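Local coordinates for protein phosphonopyruvate hydrolase (Variovorax sp., PDB 2HJP) that hydrolyses phosphonopyruvate to pyruvate and phosphate, cleaving a carbon-phosphorus bond with the help of a divalent metal ion such as magnesium, cobalt or manganese, at residues K3-L7 against G103-I107; G87-H93 against G136-A141; E157-A161 against I185-Q189; P207-P212 against K228-Y234. Residue numbers count along the deposited sequence, not the author numbering.

Contact 1: residues K3-L7 against G103-I107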
loop_
_atom_site.group_PDB
_atom_site.type_symbol
_atom_site.label_atom_id
_atom_site.label_comp_id
_atom_site.label_asym_id
_atom_site.label_seq_id
_atom_site.Cartn_x
_atom_site.Cartn_y
_atom_site.Cartn_z
ATOM N N LYS A 3 -22.464 10.460 -7.737
ATOM C CA LYS A 3 -22.765 9.020 -7.835
ATOM C C LYS A 3 -23.699 8.568 -6.720
ATOM O O LYS A 3 -24.574 7.754 -6.929
ATOM C CB LYS A 3 -21.475 8.194 -7.770
ATOM C CG LYS A 3 -20.488 8.495 -8.893
ATOM C CD LYS A 3 -19.101 7.956 -8.563
ATOM C CE LYS A 3 -18.288 7.746 -9.875
ATOM N NZ LYS A 3 -16.886 7.271 -9.556
ATOM N N ASN A 4 -23.526 9.095 -5.516
ATOM C CA ASN A 4 -24.402 8.619 -4.392
ATOM C C ASN A 4 -25.851 8.964 -4.659
ATOM O O ASN A 4 -26.742 8.197 -4.377
ATOM C CB ASN A 4 -23.997 9.240 -3.057
ATOM C CG ASN A 4 -22.593 8.809 -2.611
ATOM O OD1 ASN A 4 -22.000 7.904 -3.189
ATOM N ND2 ASN A 4 -22.057 9.482 -1.565
ATOM N N GLN A 5 -26.063 10.151 -5.222
ATOM C CA GLN A 5 -27.416 10.591 -5.559
ATOM C C GLN A 5 -27.973 9.684 -6.637
ATOM O O GLN A 5 -29.130 9.262 -6.572
ATOM C CB GLN A 5 -27.398 12.031 -6.086
ATOM C CG GLN A 5 -27.021 13.042 -5.073
ATOM C CD GLN A 5 -27.041 14.412 -5.675
ATOM O OE1 GLN A 5 -26.453 14.656 -6.753
ATOM N NE2 GLN A 5 -27.737 15.330 -5.003
ATOM N N ALA A 6 -27.169 9.439 -7.668
ATOM C CA ALA A 6 -27.584 8.526 -8.736
ATOM C C ALA A 6 -28.057 7.156 -8.191
ATOM O O ALA A 6 -29.026 6.633 -8.642
ATOM C CB ALA A 6 -26.400 8.297 -9.739
ATOM N N LEU A 7 -27.341 6.557 -7.241
ATOM C CA LEU A 7 -27.743 5.257 -6.725
ATOM C C LEU A 7 -29.020 5.396 -5.914
ATOM O O LEU A 7 -29.956 4.578 -6.035
ATOM C CB LEU A 7 -26.619 4.646 -5.875
ATOM C CG LEU A 7 -26.939 3.329 -5.170
ATOM C CD1 LEU A 7 -27.313 2.264 -6.201
ATOM C CD2 LEU A 7 -25.745 2.921 -4.269
ATOM N N GLY A 103 -14.659 6.623 -2.515
ATOM C CA GLY A 103 -15.563 6.915 -3.600
ATOM C C GLY A 103 -16.636 5.848 -3.810
ATOM O O GLY A 103 -17.339 5.913 -4.807
ATOM N N ALA A 104 -16.708 4.841 -2.942
ATOM C CA ALA A 104 -17.818 3.856 -3.033
ATOM C C ALA A 104 -19.174 4.549 -2.721
ATOM O O ALA A 104 -19.233 5.483 -1.877
ATOM C CB ALA A 104 -17.597 2.723 -2.044
ATOM N N SER A 105 -20.236 4.134 -3.395
ATOM C CA SER A 105 -21.543 4.757 -3.157
ATOM C C SER A 105 -22.396 3.900 -2.162
ATOM O O SER A 105 -23.426 4.385 -1.627
ATOM C CB SER A 105 -22.292 4.971 -4.474
ATOM O OG SER A 105 -21.760 6.098 -5.201
ATOM N N ALA A 106 -21.912 2.684 -1.869
ATOM C CA ALA A 106 -22.589 1.749 -0.950
ATOM C C ALA A 106 -21.598 0.728 -0.463
ATOM O O ALA A 106 -20.533 0.524 -1.099
ATOM C CB ALA A 106 -23.693 0.999 -1.707
ATOM N N ILE A 107 -21.962 0.082 0.651
ATOM C CA ILE A 107 -21.201 -1.026 1.180
ATOM C C ILE A 107 -22.281 -2.063 1.474
ATOM O O ILE A 107 -23.446 -1.735 1.663
ATOM C CB ILE A 107 -20.402 -0.710 2.456
ATOM C CG1 ILE A 107 -21.238 0.017 3.540
ATOM C CG2 ILE A 107 -19.241 0.168 2.042
ATOM C CD1 ILE A 107 -22.204 -0.870 4.304
HETATM O O HOH W 1 -18.835 8.163 -1.411
HETATM O O HOH W 2 -19.293 8.388 -4.142
#
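The N-terminal helix 3-13 lies against the N-terminal end of the fourth strand of a TIM barrel, where the chain leaves helix 89-102 and turns into strand 106-110. Lys3 begins the contact with the base of its side chain: CB rests 3.3 Å from Ser105 OG, while the extended chain runs on so that NZ hydrogen-bonds the carbonyl O of Val74. Asn4 follows as the polar anchor. Its OD1 accepts a 2.7 Å hydrogen bond from Ser105 OG, and its ND2 is held by the carboxylate of Asp147. Two waters fill the space beside this amide. Water 2 lies 2.9 Å from Asn4 OD1 and 3.2 Å from Gly103 O; water 1 lies 2.7 Å from Ala104 O and is linked only weakly to Asn4 ND2 (3.5 Å). Gly103 closes helix 89-102 in a Schellman motif, its phi of 106° turning the chain toward the barrel. One helical turn after Lys3, Leu7 again points at the strand; its backbone N bonds Lys3 O at 3.0 Å. Val151, on the neighbouring strand, also touches Leu7, so the leucine straddles the N-terminal ends of two adjacent barrel strands. Its CD2 lies 3.8 Å from Ala106 CB and 4.0 Å from Ser105 CB.

Contact 2: residues G87-H93 against G136-A141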
loop_
_atom_site.group_PDB
_atom_site.type_symbol
_atom_site.label_atom_id
_atom_site.label_comp_id
_atom_site.label_asym_id
_atom_site.label_seq_id
_atom_site.Cartn_x
_atom_site.Cartn_y
_atom_site.Cartn_z
ATOM N N GLY A 87 -14.497 -6.696 11.489
ATOM C CA GLY A 87 -14.394 -6.589 12.930
ATOM C C GLY A 87 -15.756 -6.323 13.526
ATOM O O GLY A 87 -16.765 -6.683 12.916
ATOM N N ASN A 88 -15.810 -5.702 14.695
ATOM C CA ASN A 88 -17.095 -5.464 15.311
ATOM C C ASN A 88 -17.582 -4.055 14.932
ATOM O O ASN A 88 -16.995 -3.377 14.110
ATOM C CB ASN A 88 -16.974 -5.593 16.846
ATOM C CG ASN A 88 -15.948 -4.626 17.441
ATOM O OD1 ASN A 88 -15.588 -3.589 16.832
ATOM N ND2 ASN A 88 -15.455 -4.965 18.632
ATOM N N ALA A 89 -18.629 -3.586 15.594
ATOM C CA ALA A 89 -19.181 -2.255 15.278
ATOM C C ALA A 89 -18.157 -1.157 15.400
ATOM O O ALA A 89 -18.243 -0.141 14.699
ATOM C CB ALA A 89 -20.431 -1.929 16.187
ATOM N N VAL A 90 -17.174 -1.318 16.281
ATOM C CA VAL A 90 -16.177 -0.261 16.396
ATOM C C VAL A 90 -15.338 -0.224 15.089
ATOM O O VAL A 90 -15.113 0.846 14.552
ATOM C CB VAL A 90 -15.282 -0.479 17.601
ATOM C CG1 VAL A 90 -14.150 0.577 17.613
ATOM C CG2 VAL A 90 -16.119 -0.399 18.895
ATOM N N ASN A 91 -14.917 -1.381 14.576
ATOM C CA ASN A 91 -14.149 -1.421 13.331
ATOM C C ASN A 91 -15.043 -0.839 12.235
ATOM O O ASN A 91 -14.576 -0.061 11.446
ATOM C CB ASN A 91 -13.764 -2.872 12.967
ATOM C CG ASN A 91 -12.807 -3.458 13.954
ATOM O OD1 ASN A 91 -11.610 -3.117 13.935
ATOM N ND2 ASN A 91 -13.295 -4.297 14.851
ATOM N N VAL A 92 -16.330 -1.205 12.216
ATOM C CA VAL A 92 -17.267 -0.675 11.205
ATOM C C VAL A 92 -17.246 0.842 11.159
ATOM O O VAL A 92 -17.123 1.480 10.100
ATOM C CB VAL A 92 -18.709 -1.180 11.449
ATOM C CG1 VAL A 92 -19.695 -0.469 10.499
ATOM C CG2 VAL A 92 -18.763 -2.672 11.244
ATOM N N HIS A 93 -17.312 1.435 12.326
ATOM C CA HIS A 93 -17.254 2.906 12.445
ATOM C C HIS A 93 -16.040 3.551 11.848
ATOM O O HIS A 93 -16.115 4.641 11.282
ATOM C CB HIS A 93 -17.315 3.274 13.934
ATOM C CG HIS A 93 -17.584 4.710 14.160
ATOM N ND1 HIS A 93 -18.860 5.210 14.281
ATOM C CD2 HIS A 93 -16.747 5.755 14.300
ATOM C CE1 HIS A 93 -18.787 6.506 14.498
ATOM N NE2 HIS A 93 -17.521 6.862 14.520
ATOM N N GLY A 136 -26.298 -3.312 15.895
ATOM C CA GLY A 136 -25.287 -2.318 16.310
ATOM C C GLY A 136 -24.301 -1.961 15.169
ATOM O O GLY A 136 -23.875 -0.809 14.976
ATOM N N LYS A 137 -23.877 -2.986 14.443
ATOM C CA LYS A 137 -22.955 -2.775 13.312
ATOM C C LYS A 137 -23.546 -1.915 12.176
ATOM O O LYS A 137 -22.901 -1.031 11.612
ATOM C CB LYS A 137 -22.504 -4.152 12.826
ATOM C CG LYS A 137 -21.551 -4.809 13.864
ATOM C CD LYS A 137 -21.280 -6.261 13.526
ATOM C CE LYS A 137 -20.317 -6.363 12.355
ATOM N NZ LYS A 137 -19.652 -7.734 12.241
ATOM N N ILE A 138 -24.786 -2.169 11.847
ATOM C CA ILE A 138 -25.452 -1.396 10.805
ATOM C C ILE A 138 -25.652 0.040 11.305
ATOM O O ILE A 138 -25.420 0.994 10.560
ATOM C CB ILE A 138 -26.846 -2.038 10.535
ATOM C CG1 ILE A 138 -26.621 -3.340 9.756
ATOM C CG2 ILE A 138 -27.782 -1.067 9.763
ATOM C CD1 ILE A 138 -25.999 -3.227 8.337
ATOM N N ALA A 139 -26.094 0.202 12.567
ATOM C CA ALA A 139 -26.294 1.561 13.119
ATOM C C ALA A 139 -24.943 2.308 13.135
ATOM O O ALA A 139 -24.894 3.517 12.866
ATOM C CB ALA A 139 -26.898 1.490 14.560
ATOM N N ALA A 140 -23.851 1.595 13.465
ATOM C CA ALA A 140 -22.500 2.226 13.437
ATOM C C ALA A 140 -22.161 2.680 11.997
ATOM O O ALA A 140 -21.538 3.751 11.811
ATOM C CB ALA A 140 -21.402 1.231 13.935
ATOM N N ALA A 141 -22.537 1.873 10.991
ATOM C CA ALA A 141 -22.242 2.212 9.625
ATOM C C ALA A 141 -23.019 3.431 9.208
ATOM O O ALA A 141 -22.441 4.340 8.583
ATOM C CB ALA A 141 -22.558 1.033 8.657
#
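Small side chains let two helices run close together. Ala140 lies at the centre, its CB 4.0 Å from Ala89 CB and 4.2 Å from Val92 CG1; Val92 CG1 also meets Ala141 CB at 3.7 Å. With little bulk between them, the axes of 89-93 and 136-141 approach to 8.2 Å, nearly parallel at 18°. Farther out, the aliphatic part of Lys137 lies along the start of the first helix, CG 3.9 Å from Ala89 CB and CE 4.2 Å from Val92 CG2. Its NZ then donates to Gly87 O (3.1 Å) and to the carbonyl O of Thr84. Asn88 is the N-cap: OD1 accepts from Asn91 N at 3.2 Å and, weakly, from Val90 N at 2.8 Å, while ND2 bonds Lys116 O of the third subunit. Helices 89-102 and 131-144 are consecutive outer helices of the TIM barrel. Val92, Lys137 and Ile138 touch Met109 of the intervening strand 106-110, and Tyr288 of the second subunit packs on Ala139 and Ala140.

Contact 3: residues E157-A161 against I185-Q189. With PPR (phosphonopyruvate), chain G.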
loop_
_atom_site.group_PDB
_atom_site.type_symbol
_atom_site.label_atom_id
_atom_site.label_comp_id
_atom_site.label_asym_id
_atom_site.label_seq_id
_atom_site.Cartn_x
_atom_site.Cartn_y
_atom_site.Cartn_z
ATOM N N GLU A 157 -27.579 -13.807 5.861
ATOM C CA GLU A 157 -27.066 -15.144 5.574
ATOM C C GLU A 157 -27.907 -16.289 6.163
ATOM O O GLU A 157 -27.582 -17.480 5.971
ATOM C CB GLU A 157 -25.668 -15.286 6.173
ATOM C CG GLU A 157 -24.573 -14.536 5.494
ATOM C CD GLU A 157 -24.231 -15.169 4.182
ATOM O OE1 GLU A 157 -23.797 -16.336 4.157
ATOM O OE2 GLU A 157 -24.409 -14.485 3.190
ATOM N N ALA A 158 -28.954 -15.944 6.895
ATOM C CA ALA A 158 -29.788 -16.958 7.552
ATOM C C ALA A 158 -30.318 -18.107 6.628
ATOM O O ALA A 158 -30.423 -19.254 7.080
ATOM C CB ALA A 158 -30.939 -16.273 8.278
ATOM N N LEU A 159 -30.671 -17.826 5.369
ATOM C CA LEU A 159 -31.132 -18.923 4.486
ATOM C C LEU A 159 -29.949 -19.895 4.265
ATOM O O LEU A 159 -30.047 -21.107 4.472
ATOM C CB LEU A 159 -31.653 -18.387 3.134
ATOM C CG LEU A 159 -32.964 -17.578 3.238
ATOM C CD1 LEU A 159 -33.575 -17.198 1.899
ATOM C CD2 LEU A 159 -33.926 -18.433 3.969
ATOM N N ILE A 160 -28.817 -19.327 3.913
ATOM C CA ILE A 160 -27.605 -20.075 3.676
ATOM C C ILE A 160 -27.167 -20.855 4.934
ATOM O O ILE A 160 -26.762 -22.011 4.826
ATOM C CB ILE A 160 -26.499 -19.120 3.219
ATOM C CG1 ILE A 160 -26.956 -18.469 1.916
ATOM C CG2 ILE A 160 -25.159 -19.843 3.174
ATOM C CD1 ILE A 160 -27.021 -19.350 0.717
ATOM N N ALA A 161 -27.293 -20.243 6.109
ATOM C CA ALA A 161 -26.893 -20.858 7.374
ATOM C C ALA A 161 -27.896 -21.903 7.815
ATOM O O ALA A 161 -27.751 -22.531 8.869
ATOM C CB ALA A 161 -26.798 -19.802 8.410
ATOM N N ILE A 185 -30.671 -10.533 0.393
ATOM C CA ILE A 185 -31.022 -11.855 0.912
ATOM C C ILE A 185 -30.299 -12.821 -0.011
ATOM O O ILE A 185 -30.469 -12.822 -1.221
ATOM C CB ILE A 185 -32.574 -12.080 0.948
ATOM C CG1 ILE A 185 -32.896 -13.487 1.455
ATOM C CG2 ILE A 185 -33.224 -11.835 -0.481
ATOM C CD1 ILE A 185 -32.669 -13.695 2.948
ATOM N N HIS A 186 -29.453 -13.646 0.589
ATOM C CA HIS A 186 -28.673 -14.551 -0.233
ATOM C C HIS A 186 -29.107 -16.029 -0.184
ATOM O O HIS A 186 -29.728 -16.517 0.777
ATOM C CB HIS A 186 -27.200 -14.382 0.139
ATOM C CG HIS A 186 -26.247 -14.620 -1.010
ATOM N ND1 HIS A 186 -26.656 -14.731 -2.329
ATOM C CD2 HIS A 186 -24.903 -14.815 -1.021
ATOM C CE1 HIS A 186 -25.611 -14.994 -3.095
ATOM N NE2 HIS A 186 -24.534 -15.050 -2.328
ATOM N N SER A 187 -28.769 -16.734 -1.254
ATOM C CA SER A 187 -29.091 -18.160 -1.380
ATOM C C SER A 187 -28.079 -18.856 -2.315
ATOM O O SER A 187 -27.654 -18.266 -3.304
ATOM C CB SER A 187 -30.511 -18.357 -1.952
ATOM O OG SER A 187 -30.790 -19.744 -2.152
ATOM N N ARG A 188 -27.699 -20.086 -1.969
ATOM C CA ARG A 188 -26.762 -20.878 -2.766
ATOM C C ARG A 188 -27.488 -22.019 -3.470
ATOM O O ARG A 188 -26.825 -22.889 -4.064
ATOM C CB ARG A 188 -25.705 -21.554 -1.894
ATOM C CG ARG A 188 -24.867 -20.663 -1.075
ATOM C CD ARG A 188 -23.785 -20.007 -1.861
ATOM N NE ARG A 188 -23.083 -19.127 -0.939
ATOM C CZ ARG A 188 -22.348 -18.093 -1.318
ATOM N NH1 ARG A 188 -22.204 -17.806 -2.616
ATOM N NH2 ARG A 188 -21.784 -17.338 -0.384
ATOM N N GLN A 189 -28.826 -22.064 -3.345
ATOM C CA GLN A 189 -29.648 -23.118 -3.996
ATOM C C GLN A 189 -29.497 -22.982 -5.489
ATOM O O GLN A 189 -29.293 -21.875 -5.971
ATOM C CB GLN A 189 -31.130 -22.923 -3.687
ATOM C CG GLN A 189 -31.762 -24.014 -2.864
ATOM C CD GLN A 189 -31.093 -24.191 -1.528
ATOM O OE1 GLN A 189 -31.618 -24.879 -0.646
ATOM N NE2 GLN A 189 -29.923 -23.570 -1.358
HETATM C C1 PPR G . -18.856 -11.540 -3.500
HETATM O O1 PPR G . -19.023 -11.385 -4.780
HETATM O "O2'" PPR G . -17.808 -11.417 -2.926
HETATM C C2 PPR G . -20.112 -11.878 -2.755
HETATM C C3 PPR G . -21.183 -12.606 -3.188
HETATM O O2 PPR G . -20.122 -11.393 -1.513
HETATM P P PPR G . -20.806 -14.404 -2.916
HETATM O O1P PPR G . -20.680 -14.532 -1.372
HETATM O O2P PPR G . -19.487 -14.690 -3.684
HETATM O O3P PPR G . -21.988 -15.105 -3.396
HETATM O O HOH W 3 -29.373 -16.135 3.486
#
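Two loops that contribute to a substrate site meet here without a direct hydrogen bond between them. They follow the fifth and sixth strands of the TIM barrel, at the C-terminal end where enzymes of this fold bind their substrates. Water 3 bridges the backbones, accepting from Ile160 N at 3.3 Å and donating to His186 O at 2.8 Å. Residues 158-160 have helical backbone angles, and Ala161 N bonds Glu157 O at 2.8 Å, a short turn that directs Leu159 and Ile160 at the other loop. Leu159 CD1 packs on Ile185 CD1 at 3.8 Å; its CB and Ile160 CG1 each lie 3.6 Å from His186 O. Toward the pocket, Glu157 OE2 lies 4.1 Å from His186 CB and forms a salt bridge with Arg155, which itself hydrogen-bonds phosphonopyruvate. In the 185-189 loop, Ser187 OG accepts from Gln189 N at 3.3 Å, an ST turn, and also bonds Glu194. This bent loop presents His186 and Arg188 to the phosphonate, whose negative charge suits the guanidinium. Ser42, Phe44 and Trp40 hydrogen-bond the ligand as well. Arg188 NH2 donates to PPR O1P at 3.2 Å, whereas two donors converge on PPR O3P: His186 NE2 and Arg188 NH1, each at 2.8 Å.

Contact 4: residues P207-P212 against K228-Y234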
loop_
_atom_site.group_PDB
_atom_site.type_symbol
_atom_site.label_atom_id
_atom_site.label_comp_id
_atom_site.label_asym_id
_atom_site.label_seq_id
_atom_site.Cartn_x
_atom_site.Cartn_y
_atom_site.Cartn_z
ATOM N N PRO A 207 -35.934 -1.791 -0.208
ATOM C CA PRO A 207 -35.759 -2.721 -1.328
ATOM C C PRO A 207 -34.846 -3.869 -1.078
ATOM O O PRO A 207 -33.923 -3.803 -0.263
ATOM C CB PRO A 207 -35.186 -1.886 -2.463
ATOM C CG PRO A 207 -35.128 -0.513 -1.982
ATOM C CD PRO A 207 -35.433 -0.442 -0.507
ATOM N N LEU A 208 -35.100 -4.945 -1.785
ATOM C CA LEU A 208 -34.230 -6.113 -1.681
ATOM C C LEU A 208 -33.159 -6.128 -2.765
ATOM O O LEU A 208 -33.305 -5.467 -3.833
ATOM C CB LEU A 208 -35.037 -7.396 -1.813
ATOM C CG LEU A 208 -36.087 -7.529 -0.735
ATOM C CD1 LEU A 208 -36.821 -8.831 -1.025
ATOM C CD2 LEU A 208 -35.460 -7.466 0.725
ATOM N N VAL A 209 -32.096 -6.866 -2.470
ATOM C CA VAL A 209 -30.973 -7.031 -3.399
ATOM C C VAL A 209 -30.770 -8.548 -3.575
ATOM O O VAL A 209 -30.694 -9.281 -2.578
ATOM C CB VAL A 209 -29.633 -6.448 -2.827
ATOM C CG1 VAL A 209 -28.478 -6.580 -3.895
ATOM C CG2 VAL A 209 -29.826 -5.015 -2.342
ATOM N N LEU A 210 -30.686 -8.981 -4.835
ATOM C CA LEU A 210 -30.421 -10.391 -5.164
ATOM C C LEU A 210 -29.066 -10.586 -5.886
ATOM O O LEU A 210 -28.626 -9.721 -6.698
ATOM C CB LEU A 210 -31.540 -10.945 -6.093
ATOM C CG LEU A 210 -32.999 -10.850 -5.604
ATOM C CD1 LEU A 210 -34.011 -11.455 -6.569
ATOM C CD2 LEU A 210 -33.043 -11.621 -4.250
ATOM N N VAL A 211 -28.418 -11.707 -5.625
ATOM C CA VAL A 211 -27.159 -12.082 -6.305
ATOM C C VAL A 211 -27.514 -13.494 -6.791
ATOM O O VAL A 211 -27.256 -14.488 -6.101
ATOM C CB VAL A 211 -26.001 -12.144 -5.285
ATOM C CG1 VAL A 211 -24.637 -12.450 -6.017
ATOM C CG2 VAL A 211 -25.988 -10.849 -4.451
ATOM N N PRO A 212 -28.145 -13.593 -7.955
ATOM C CA PRO A 212 -28.604 -14.846 -8.578
ATOM C C PRO A 212 -27.589 -15.792 -9.175
ATOM O O PRO A 212 -27.955 -16.613 -9.986
ATOM C CB PRO A 212 -29.579 -14.357 -9.640
ATOM C CG PRO A 212 -28.899 -13.087 -10.145
ATOM C CD PRO A 212 -28.361 -12.438 -8.868
ATOM N N LYS A 228 -40.503 -5.837 -5.198
ATOM C CA LYS A 228 -39.756 -5.597 -3.955
ATOM C C LYS A 228 -38.220 -5.540 -4.089
ATOM O O LYS A 228 -37.553 -5.096 -3.155
ATOM C CB LYS A 228 -40.111 -6.680 -2.952
ATOM C CG LYS A 228 -41.546 -6.593 -2.461
ATOM C CD LYS A 228 -41.846 -7.788 -1.606
ATOM C CE LYS A 228 -43.290 -7.632 -1.046
ATOM N NZ LYS A 228 -43.623 -8.864 -0.423
ATOM N N VAL A 229 -37.694 -6.025 -5.227
ATOM C CA VAL A 229 -36.236 -6.078 -5.491
ATOM C C VAL A 229 -35.819 -4.823 -6.244
ATOM O O VAL A 229 -36.404 -4.530 -7.266
ATOM C CB VAL A 229 -35.927 -7.300 -6.409
ATOM C CG1 VAL A 229 -34.449 -7.380 -6.792
ATOM C CG2 VAL A 229 -36.345 -8.554 -5.716
ATOM N N GLY A 230 -34.826 -4.084 -5.744
ATOM C CA GLY A 230 -34.372 -2.915 -6.485
ATOM C C GLY A 230 -32.986 -3.068 -7.156
ATOM O O GLY A 230 -32.591 -2.259 -7.999
ATOM N N ILE A 231 -32.274 -4.130 -6.808
ATOM C CA ILE A 231 -30.941 -4.317 -7.328
ATOM C C ILE A 231 -30.613 -5.765 -7.633
ATOM O O ILE A 231 -30.914 -6.614 -6.844
ATOM C CB ILE A 231 -29.883 -3.817 -6.273
ATOM C CG1 ILE A 231 -30.001 -2.322 -6.077
ATOM C CG2 ILE A 231 -28.464 -4.106 -6.731
ATOM C CD1 ILE A 231 -29.387 -1.789 -4.781
ATOM N N VAL A 232 -30.035 -6.058 -8.793
ATOM C CA VAL A 232 -29.573 -7.403 -9.008
ATOM C C VAL A 232 -28.051 -7.296 -9.175
ATOM O O VAL A 232 -27.537 -6.385 -9.862
ATOM C CB VAL A 232 -30.174 -8.038 -10.228
ATOM C CG1 VAL A 232 -30.035 -7.142 -11.362
ATOM C CG2 VAL A 232 -29.475 -9.418 -10.477
ATOM N N ILE A 233 -27.308 -8.188 -8.527
ATOM C CA ILE A 233 -25.827 -8.124 -8.653
ATOM C C ILE A 233 -25.306 -9.396 -9.364
ATOM O O ILE A 233 -25.692 -10.510 -8.974
ATOM C CB ILE A 233 -25.159 -8.074 -7.232
ATOM C CG1 ILE A 233 -25.389 -6.665 -6.608
ATOM C CG2 ILE A 233 -23.606 -8.389 -7.307
ATOM C CD1 ILE A 233 -24.357 -5.579 -6.877
ATOM N N TYR A 234 -24.456 -9.212 -10.386
ATOM C CA TYR A 234 -23.793 -10.346 -11.073
ATOM C C TYR A 234 -22.512 -10.499 -10.285
ATOM O O TYR A 234 -21.543 -9.727 -10.407
ATOM C CB TYR A 234 -23.659 -9.995 -12.526
ATOM C CG TYR A 234 -25.064 -9.951 -13.128
ATOM C CD1 TYR A 234 -25.845 -11.092 -13.168
ATOM C CD2 TYR A 234 -25.601 -8.757 -13.614
ATOM C CE1 TYR A 234 -27.161 -11.055 -13.692
ATOM C CE2 TYR A 234 -26.919 -8.687 -14.148
ATOM C CZ TYR A 234 -27.679 -9.862 -14.170
ATOM O OH TYR A 234 -28.954 -9.814 -14.655
#
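Backbone hydrogen bonds join these parallel strands. Leu208 N donates to Lys228 O at 2.8 Å, Leu210 N to Ile231 O at 3.1 Å, and Ile233 N to Leu210 O at 2.7 Å. Leu208 O takes Gly230 N at 2.8 Å and, weakly, Ile231 N at 3.4 Å. That double acceptance marks a beta bulge: Leu208 pairs with Val229, but Val209 pairs with Ile231, so the register slips by one. Gly230 sits in the extra position, its backbone at -108/-11; an ideal CB there would lie a tight 3.2 Å from Pro207 CB. CA-H...O contacts supplement the ladder, among them Val211 CA to Ile233 O at 3.4 Å. Apolar contacts occupy both faces of the sheet. On one, Val209 CG1 meets Ile231 CG2 at 3.8 Å and Ile233 CG1 at 4.1 Å. On the other, Leu210 CD1 packs on Val229 CG2 at 3.8 Å, and Ile223 of helix 220-224 touches Leu210, Val229 and Val232. Beyond the last bridge, Pro212 CD lies 3.6 Å from Val232 CG2. The strands and helix 220-224 form a beta-alpha-beta unit that supplies the seventh and eighth strands of the TIM barrel. Strand 229-234 also bonds to strand 17-21, the first, closing the barrel, while Val211 approaches the bound phosphonopyruvate at the strands' C-terminal end.

In the fold
All four contacts belong to one eight-stranded TIM barrel. Contacts 3 and 4, with centres about 14 Å apart, touch: Ile185 N lies 3.2 Å from Val209 O, a probable hydrogen bond, and His186 CE1 packs 3.5 Å from Val211 O. Contact 3 binds phosphonopyruvate, and in contact 4 the Val211 side chain comes within about 4 Å of it. Contacts 1 and 2 cross along the chain, their segments alternating, yet do not touch (nearest atoms about 5 Å apart). Neither reaches the ligand: the side chain of Ala106 stays about 13 Å from it, and that of Lys137 about 14 Å from the magnesium ion. Contacts 1 and 3 lie on opposite sides of the chain's centre, their centres about 25 Å apart.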